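Local coordinates for hemin ABC transporter, periplasmic hemin-binding protein HutB (Vibrio cholerae, PDB 5KHL) that probably captures heme in the periplasm and hands it to its ABC transporter for import into the cell, at residues P73-G78 with A118-T123; R113-A118 with Q125-L130; Q136-L141 with I176-A181. All coordinates share one frame; numbering follows the deposited sequence.

Contact 1. Residues P73-G78 with A118-T123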
loop_
_atom_site.group_PDB
_atom_site.type_symbol
_atom_site.label_atom_id
_atom_site.label_comp_id
_atom_site.label_asym_id
_atom_site.label_seq_id
_atom_site.Cartn_x
_atom_site.Cartn_y
_atom_site.Cartn_z
ATOM N N PRO A 73 12.946 3.124 -22.871
ATOM C CA PRO A 73 12.859 3.885 -21.631
ATOM C C PRO A 73 14.243 4.372 -21.217
ATOM O O PRO A 73 15.241 3.906 -21.764
ATOM C CB PRO A 73 12.305 2.857 -20.638
ATOM C CG PRO A 73 12.900 1.592 -21.093
ATOM C CD PRO A 73 13.020 1.676 -22.601
ATOM N N THR A 74 14.301 5.306 -20.276
ATOM C CA THR A 74 15.571 5.747 -19.716
ATOM C C THR A 74 15.702 5.280 -18.272
ATOM O O THR A 74 16.807 5.123 -17.747
ATOM C CB THR A 74 15.695 7.255 -19.785
ATOM O OG1 THR A 74 14.663 7.841 -18.985
ATOM C CG2 THR A 74 15.523 7.706 -21.227
ATOM N N HIS A 75 14.557 5.054 -17.640
ATOM C CA HIS A 75 14.523 4.586 -16.273
ATOM C C HIS A 75 13.533 3.454 -16.112
ATOM O O HIS A 75 12.474 3.424 -16.763
ATOM C CB HIS A 75 14.147 5.719 -15.324
ATOM C CG HIS A 75 15.096 6.868 -15.352
ATOM N ND1 HIS A 75 16.079 7.053 -14.401
ATOM C CD2 HIS A 75 15.218 7.905 -16.216
ATOM C CE1 HIS A 75 16.767 8.144 -14.681
ATOM N NE2 HIS A 75 16.260 8.681 -15.779
ATOM N N LEU A 76 13.903 2.510 -15.257
ATOM C CA LEU A 76 12.961 1.554 -14.719
ATOM C C LEU A 76 13.036 1.727 -13.230
ATOM O O LEU A 76 14.088 1.493 -12.627
ATOM C CB LEU A 76 13.287 0.117 -15.106
ATOM C CG LEU A 76 12.564 -0.939 -14.269
ATOM C CD1 LEU A 76 11.052 -0.905 -14.508
ATOM C CD2 LEU A 76 13.102 -2.316 -14.546
ATOM N N ILE A 77 11.927 2.161 -12.642
ATOM C CA ILE A 77 11.883 2.448 -11.229
ATOM C C ILE A 77 10.913 1.505 -10.535
ATOM O O ILE A 77 9.745 1.410 -10.905
ATOM C CB ILE A 77 11.467 3.919 -10.964
ATOM C CG1 ILE A 77 12.382 4.885 -11.707
ATOM C CG2 ILE A 77 11.508 4.242 -9.478
ATOM C CD1 ILE A 77 11.843 6.313 -11.741
ATOM N N GLY A 78 11.383 0.835 -9.496
ATOM C CA GLY A 78 10.483 0.036 -8.692
ATOM C C GLY A 78 11.120 -0.429 -7.407
ATOM O O GLY A 78 12.194 0.050 -7.023
ATOM N N ALA A 118 11.734 12.254 -6.401
ATOM C CA ALA A 118 11.956 13.672 -6.713
ATOM C C ALA A 118 13.318 13.889 -7.361
ATOM O O ALA A 118 13.470 14.706 -8.280
ATOM C CB ALA A 118 11.836 14.526 -5.449
ATOM N N GLN A 119 14.306 13.147 -6.874
ATOM C CA GLN A 119 15.652 13.182 -7.432
ATOM C C GLN A 119 15.729 12.625 -8.875
ATOM O O GLN A 119 16.312 13.250 -9.762
ATOM C CB GLN A 119 16.602 12.401 -6.519
ATOM C CG GLN A 119 18.070 12.583 -6.842
ATOM C CD GLN A 119 18.939 11.495 -6.241
ATOM O OE1 GLN A 119 20.171 11.561 -6.296
ATOM N NE2 GLN A 119 18.298 10.479 -5.667
ATOM N N ILE A 120 15.141 11.452 -9.103
ATOM C CA ILE A 120 15.175 10.814 -10.418
ATOM C C ILE A 120 14.421 11.648 -11.442
ATOM O O ILE A 120 14.900 11.849 -12.561
ATOM C CB ILE A 120 14.582 9.397 -10.386
ATOM C CG1 ILE A 120 15.338 8.516 -9.383
ATOM C CG2 ILE A 120 14.611 8.768 -11.784
ATOM C CD1 ILE A 120 14.487 7.390 -8.775
ATOM N N THR A 121 13.262 12.161 -11.034
ATOM C CA THR A 121 12.388 12.913 -11.928
ATOM C C THR A 121 12.684 14.416 -11.938
ATOM O O THR A 121 11.993 15.189 -12.610
ATOM C CB THR A 121 10.920 12.694 -11.556
ATOM O OG1 THR A 121 10.675 13.236 -10.255
ATOM C CG2 THR A 121 10.603 11.204 -11.555
ATOM N N HIS A 122 13.718 14.811 -11.196
ATOM C CA HIS A 122 14.165 16.194 -11.131
ATOM C C HIS A 122 13.059 17.148 -10.693
ATOM O O HIS A 122 12.925 18.248 -11.230
ATOM C CB HIS A 122 14.729 16.622 -12.483
ATOM C CG HIS A 122 15.727 15.658 -13.050
ATOM N ND1 HIS A 122 16.950 15.420 -12.460
ATOM C CD2 HIS A 122 15.680 14.871 -14.151
ATOM C CE1 HIS A 122 17.617 14.531 -13.175
ATOM N NE2 HIS A 122 16.870 14.181 -14.206
ATOM N N THR A 123 12.277 16.725 -9.706
ATOM C CA THR A 123 11.241 17.582 -9.145
ATOM C C THR A 123 11.472 17.817 -7.646
ATOM O O THR A 123 10.517 17.888 -6.871
ATOM C CB THR A 123 9.827 16.988 -9.364
ATOM O OG1 THR A 123 9.726 15.730 -8.690
ATOM C CG2 THR A 123 9.541 16.784 -10.852
#
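I120, on the last turn of helix 107-120, sets its CG2 methyl between two side chains of strand 75-78, H75 and I77, and nearly all of the contact is apolar. I120 CG2 lies 3.7 Å from I77 CD1, the two isoleucines reaching toward each other tip to tip. In I120 a chi1 of -58° leaves CG1 beside the backbone N and turns CG2 anti to it, toward the strand. I77 has much the same first torsion, but there CG1 carries the contact, extended so that CD1 is presented to the helix. H75 and I120 instead slide past one another in opposite directions, and I120 CG2 comes within 3.5 Å of H75 ND1, approaching the imidazole obliquely.

Here a helix covers a parallel sheet, in the Rossmann-like alpha/beta manner of a lobe of a periplasmic binding protein: strand 75-78 lies between strands 19-21 and 97-100, and I120 also packs on N99 of the latter.

Polar bonds serve each side separately. H75 ND1 is hydrogen-bonded to N99 ND2, which ties the imidazole to the adjacent strand while I120 CG2 rests against its ND1-CE1 part. In 118-123 the helix ends in a Schellman motif, with H122 at positive phi and T123 N bonded to A118 O at 2.7 Å; the companion bond from H122 N to Q119 O is weak. T123 OG1 donates to T121 OG1 at 3.1 Å, and T121 OG1 is also bonded to I117 O, so two links hold the T121 hydroxyl at the helix end.

Contact 2. Residues R113-A118 with Q125-L130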
loop_
_atom_site.group_PDB
_atom_site.type_symbol
_atom_site.label_atom_id
_atom_site.label_comp_id
_atom_site.label_asym_id
_atom_site.label_seq_id
_atom_site.Cartn_x
_atom_site.Cartn_y
_atom_site.Cartn_z
ATOM N N ARG A 113 11.046 7.654 0.046
ATOM C CA ARG A 113 10.558 7.356 -1.294
ATOM C C ARG A 113 10.318 8.641 -2.084
ATOM O O ARG A 113 10.668 8.734 -3.263
ATOM C CB ARG A 113 9.275 6.514 -1.214
ATOM C CG ARG A 113 9.010 5.632 -2.447
ATOM C CD ARG A 113 8.266 4.330 -2.074
ATOM N NE ARG A 113 7.033 4.623 -1.379
ATOM C CZ ARG A 113 6.774 4.309 -0.119
ATOM N NH1 ARG A 113 7.650 3.639 0.616
ATOM N NH2 ARG A 113 5.615 4.665 0.393
ATOM N N ILE A 114 9.742 9.640 -1.422
ATOM C CA ILE A 114 9.483 10.932 -2.061
ATOM C C ILE A 114 10.794 11.562 -2.492
ATOM O O ILE A 114 10.897 12.106 -3.598
ATOM C CB ILE A 114 8.704 11.902 -1.125
ATOM C CG1 ILE A 114 7.298 11.370 -0.842
ATOM C CG2 ILE A 114 8.586 13.306 -1.740
ATOM C CD1 ILE A 114 6.518 12.211 0.136
ATOM N N ASP A 115 11.809 11.464 -1.635
ATOM C CA ASP A 115 13.133 11.998 -1.969
ATOM C C ASP A 115 13.735 11.260 -3.156
ATOM O O ASP A 115 14.282 11.885 -4.063
ATOM C CB ASP A 115 14.101 11.903 -0.778
ATOM C CG ASP A 115 13.900 12.989 0.240
ATOM O OD1 ASP A 115 14.322 12.756 1.384
ATOM O OD2 ASP A 115 13.340 14.058 -0.087
ATOM N N GLN A 116 13.637 9.929 -3.127
ATOM C CA GLN A 116 14.254 9.082 -4.153
ATOM C C GLN A 116 13.666 9.377 -5.522
ATOM O O GLN A 116 14.398 9.494 -6.491
ATOM C CB GLN A 116 14.087 7.599 -3.816
ATOM C CG GLN A 116 15.072 7.088 -2.749
ATOM C CD GLN A 116 14.653 5.747 -2.165
ATOM O OE1 GLN A 116 13.469 5.484 -1.968
ATOM N NE2 GLN A 116 15.629 4.893 -1.892
ATOM N N ILE A 117 12.347 9.552 -5.573
ATOM C CA ILE A 117 11.644 9.860 -6.821
ATOM C C ILE A 117 11.870 11.288 -7.310
ATOM O O ILE A 117 12.138 11.510 -8.496
ATOM C CB ILE A 117 10.108 9.643 -6.682
ATOM C CG1 ILE A 117 9.774 8.174 -6.401
ATOM C CG2 ILE A 117 9.386 10.158 -7.916
ATOM C CD1 ILE A 117 10.727 7.195 -7.055
ATOM N N ALA A 118 11.734 12.254 -6.401
ATOM C CA ALA A 118 11.956 13.672 -6.713
ATOM C C ALA A 118 13.318 13.889 -7.361
ATOM O O ALA A 118 13.470 14.706 -8.280
ATOM C CB ALA A 118 11.836 14.526 -5.449
ATOM N N GLN A 125 12.106 20.349 -6.134
ATOM C CA GLN A 125 11.338 21.547 -5.815
ATOM C C GLN A 125 10.025 21.203 -5.099
ATOM O O GLN A 125 9.649 21.852 -4.120
ATOM C CB GLN A 125 11.061 22.332 -7.105
ATOM C CG GLN A 125 10.964 23.848 -6.943
ATOM C CD GLN A 125 9.532 24.347 -6.809
ATOM O OE1 GLN A 125 8.621 23.587 -6.469
ATOM N NE2 GLN A 125 9.327 25.632 -7.080
ATOM N N HIS A 126 9.347 20.164 -5.572
ATOM C CA HIS A 126 8.047 19.784 -5.019
ATOM C C HIS A 126 8.157 18.889 -3.798
ATOM O O HIS A 126 7.149 18.585 -3.162
ATOM C CB HIS A 126 7.202 19.061 -6.069
ATOM C CG HIS A 126 6.875 19.895 -7.265
ATOM N ND1 HIS A 126 7.843 20.414 -8.100
ATOM C CD2 HIS A 126 5.686 20.294 -7.773
ATOM C CE1 HIS A 126 7.264 21.104 -9.066
ATOM N NE2 HIS A 126 5.955 21.046 -8.891
ATOM N N ALA A 127 9.373 18.452 -3.486
ATOM C CA ALA A 127 9.558 17.418 -2.477
ATOM C C ALA A 127 9.130 17.927 -1.127
ATOM O O ALA A 127 8.289 17.314 -0.464
ATOM C CB ALA A 127 11.000 16.950 -2.428
ATOM N N GLN A 128 9.700 19.064 -0.731
ATOM C CA GLN A 128 9.440 19.621 0.585
ATOM C C GLN A 128 7.961 19.856 0.769
ATOM O O GLN A 128 7.385 19.388 1.743
ATOM C CB GLN A 128 10.237 20.913 0.805
ATOM C CG GLN A 128 11.535 20.702 1.597
ATOM C CD GLN A 128 12.347 19.487 1.114
ATOM O OE1 GLN A 128 12.800 18.663 1.918
ATOM N NE2 GLN A 128 12.539 19.382 -0.199
ATOM N N LYS A 129 7.329 20.536 -0.178
ATOM C CA LYS A 129 5.908 20.808 -0.031
ATOM C C LYS A 129 5.070 19.531 0.061
ATOM O O LYS A 129 4.083 19.499 0.786
ATOM C CB LYS A 129 5.414 21.699 -1.170
ATOM C CG LYS A 129 5.290 23.167 -0.751
ATOM C CD LYS A 129 4.431 23.291 0.518
ATOM C CE LYS A 129 4.251 24.741 0.953
ATOM N NZ LYS A 129 3.097 24.853 1.903
ATOM N N LEU A 130 5.482 18.476 -0.640
ATOM C CA LEU A 130 4.755 17.201 -0.585
ATOM C C LEU A 130 5.083 16.421 0.694
ATOM O O LEU A 130 4.204 15.828 1.317
ATOM C CB LEU A 130 5.050 16.349 -1.827
ATOM C CG LEU A 130 4.377 14.964 -1.806
ATOM C CD1 LEU A 130 2.872 15.078 -1.888
ATOM C CD2 LEU A 130 4.890 14.066 -2.903
#
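I114 and L130 meet at one end of this helix pair, while A118 and A127 meet at the other. The first two side chains cross obliquely. With a chi1 of -66°, I114 keeps CG1 near its own nitrogen and CG2 on the far side, and both branches come up against a single methyl, L130 CD2, which is 3.9 Å from I114 CD1 and the same distance from I114 CG2. L130 reaches them with its CG opposite the backbone N (chi1 177°) and hence next to the carbonyl carbon.

At the alanines only methyls intervene: A118 CB is 4.0 Å from A127 CB. The axes of the two segments run nearly antiparallel at 163° and approach to 9.3 Å, a helical hairpin joined by the short turn between helix 107-120 and helix 125-143.

D115 borders the apolar patch. Its OD2 passes 4.4 Å from A127 CB, but its strong partner is K131, one residue beyond 125-130, with which OD2 forms a salt bridge. Between the segments themselves the chemistry is essentially that of apolar van der Waals contact, and the small alanine methyls are consistent with the close approach of the axes.

Contact 3. Residues Q136-L141 with I176-A181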
loop_
_atom_site.group_PDB
_atom_site.type_symbol
_atom_site.label_atom_id
_atom_site.label_comp_id
_atom_site.label_asym_id
_atom_site.label_seq_id
_atom_site.Cartn_x
_atom_site.Cartn_y
_atom_site.Cartn_z
ATOM N N GLN A 136 2.000 16.837 7.777
ATOM C CA GLN A 136 0.732 17.431 8.232
ATOM C C GLN A 136 -0.414 16.419 8.353
ATOM O O GLN A 136 -1.088 16.393 9.384
ATOM C CB GLN A 136 0.275 18.549 7.291
ATOM C CG GLN A 136 1.182 19.750 7.194
ATOM C CD GLN A 136 0.549 20.875 6.402
ATOM O OE1 GLN A 136 1.233 21.799 5.941
ATOM N NE2 GLN A 136 -0.772 20.806 6.239
ATOM N N GLN A 137 -0.656 15.607 7.314
ATOM C CA GLN A 137 -1.724 14.601 7.400
ATOM C C GLN A 137 -1.477 13.648 8.546
ATOM O O GLN A 137 -2.418 13.230 9.219
ATOM C CB GLN A 137 -1.847 13.787 6.124
ATOM C CG GLN A 137 -2.314 14.529 4.919
ATOM C CD GLN A 137 -2.238 13.656 3.686
ATOM O OE1 GLN A 137 -2.986 12.689 3.540
ATOM N NE2 GLN A 137 -1.314 13.981 2.796
ATOM N N ILE A 138 -0.205 13.298 8.743
ATOM C CA ILE A 138 0.172 12.319 9.745
ATOM C C ILE A 138 -0.052 12.912 11.120
ATOM O O ILE A 138 -0.565 12.246 12.010
ATOM C CB ILE A 138 1.627 11.857 9.566
ATOM C CG1 ILE A 138 1.742 11.050 8.258
ATOM C CG2 ILE A 138 2.090 11.072 10.783
ATOM C CD1 ILE A 138 2.963 10.166 8.112
ATOM N N ASN A 139 0.289 14.187 11.270
ATOM C CA ASN A 139 0.061 14.910 12.522
ATOM C C ASN A 139 -1.432 15.101 12.783
ATOM O O ASN A 139 -1.908 14.887 13.907
ATOM C CB ASN A 139 0.785 16.262 12.500
ATOM C CG ASN A 139 2.303 16.120 12.589
ATOM O OD1 ASN A 139 2.820 15.327 13.374
ATOM N ND2 ASN A 139 3.020 16.888 11.773
ATOM N N ALA A 140 -2.167 15.484 11.738
ATOM C CA ALA A 140 -3.633 15.561 11.808
ATOM C C ALA A 140 -4.246 14.224 12.247
ATOM O O ALA A 140 -5.120 14.203 13.117
ATOM C CB ALA A 140 -4.213 15.997 10.472
ATOM N N LEU A 141 -3.776 13.117 11.670
ATOM C CA LEU A 141 -4.222 11.791 12.101
ATOM C C LEU A 141 -3.856 11.502 13.570
ATOM O O LEU A 141 -4.696 11.058 14.363
ATOM C CB LEU A 141 -3.634 10.705 11.196
ATOM C CG LEU A 141 -4.429 10.431 9.911
ATOM C CD1 LEU A 141 -3.549 9.823 8.830
ATOM C CD2 LEU A 141 -5.638 9.531 10.164
ATOM N N ILE A 176 -3.200 1.322 11.006
ATOM C CA ILE A 176 -3.923 1.171 12.261
ATOM C C ILE A 176 -3.341 2.075 13.382
ATOM O O ILE A 176 -4.090 2.714 14.131
ATOM C CB ILE A 176 -3.917 -0.310 12.710
ATOM C CG1 ILE A 176 -4.805 -1.135 11.794
ATOM C CG2 ILE A 176 -4.423 -0.467 14.133
ATOM C CD1 ILE A 176 -4.581 -2.638 11.938
ATOM N N GLY A 177 -2.016 2.133 13.488
ATOM C CA GLY A 177 -1.380 3.033 14.439
ATOM C C GLY A 177 -1.712 4.481 14.122
ATOM O O GLY A 177 -2.059 5.247 15.011
ATOM N N LEU A 178 -1.627 4.847 12.842
ATOM C CA LEU A 178 -1.882 6.216 12.411
ATOM C C LEU A 178 -3.322 6.671 12.624
ATOM O O LEU A 178 -3.555 7.852 12.899
ATOM C CB LEU A 178 -1.491 6.397 10.945
ATOM C CG LEU A 178 0.019 6.491 10.705
ATOM C CD1 LEU A 178 0.358 6.443 9.232
ATOM C CD2 LEU A 178 0.557 7.769 11.313
ATOM N N ILE A 179 -4.292 5.764 12.515
ATOM C CA ILE A 179 -5.665 6.152 12.815
ATOM C C ILE A 179 -5.873 6.225 14.330
ATOM O O ILE A 179 -6.939 6.621 14.799
ATOM C CB ILE A 179 -6.707 5.196 12.204
ATOM C CG1 ILE A 179 -6.808 3.906 13.022
ATOM C CG2 ILE A 179 -6.438 4.972 10.701
ATOM C CD1 ILE A 179 -7.366 2.728 12.251
ATOM N N GLY A 180 -4.850 5.855 15.091
ATOM C CA GLY A 180 -4.907 5.961 16.536
ATOM C C GLY A 180 -5.563 4.760 17.182
ATOM O O GLY A 180 -6.190 4.881 18.232
ATOM N N ALA A 181 -5.432 3.596 16.553
ATOM C CA ALA A 181 -5.930 2.379 17.163
ATOM C C ALA A 181 -4.768 1.498 17.636
ATOM O O ALA A 181 -3.606 1.745 17.292
ATOM C CB ALA A 181 -6.828 1.619 16.186
HETATM O O HOH W 1 -4.100 8.778 15.590
#
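I138 is the first residue of 136-141 to meet the other segment, and it does so through its short branch: CG2 touches L178 CD2 at 3.7 Å. L178 starts out along the flank, but its end turns in toward I138. One turn further on, L141 turns its CB toward the end of helix 171-178, where L178 O points at that CB from 3.3 Å away. L141 CD2 is close to the same oxygen, L178 O, at 3.8 Å, and also brushes the CA of I179.

The carbonyl of L141 completes the polar half. A water donates to L141 O at 2.7 Å and to L178 O at 2.9 Å, bridging L141, near the end of helix 125-143, and L178, the last residue of helix 171-178, where no direct bond joins them. L141 O is also hydrogen-bonded to Q266 NE2. On the second segment, helix 171-178 closes in a Schellman motif: A181 N returns to I176 O at 2.9 Å and G180 N to G177 O, with G180 at a positive phi (85°) that suits glycine.

Helix 256-269 joins both sides of the contact, since Q266 NE2 is bonded to I179 O as well as to L141 O, and the helix also touches Q137 and A181. Behind 176-181, I176 and A181 pack on V152 of strand 152-156, which brings the far part of helix 125-143 up to the layers of the second lobe.

Contacts 1 and 2 are neighbours, with centres about 12 Å apart; they share A118 and helix 107-120, and I77 CG2 of the first touches I117 CD1 of the second at 3.9 Å. Their segments alternate along the chain, whereas contact 3 follows both in series. Contact 2 and contact 3 use two parts of helix 125-143, their centres about 21 Å apart, and the centres of contacts 1 and 3 are about 29 Å apart. The four-stranded parallel sheet belongs to one lobe and the five-stranded mixed sheet to the other, so helix 125-143 spans them, as does the single long linker helix of heme- and vitamin B12-binding relatives, consistent with a rather rigid two-lobed receptor.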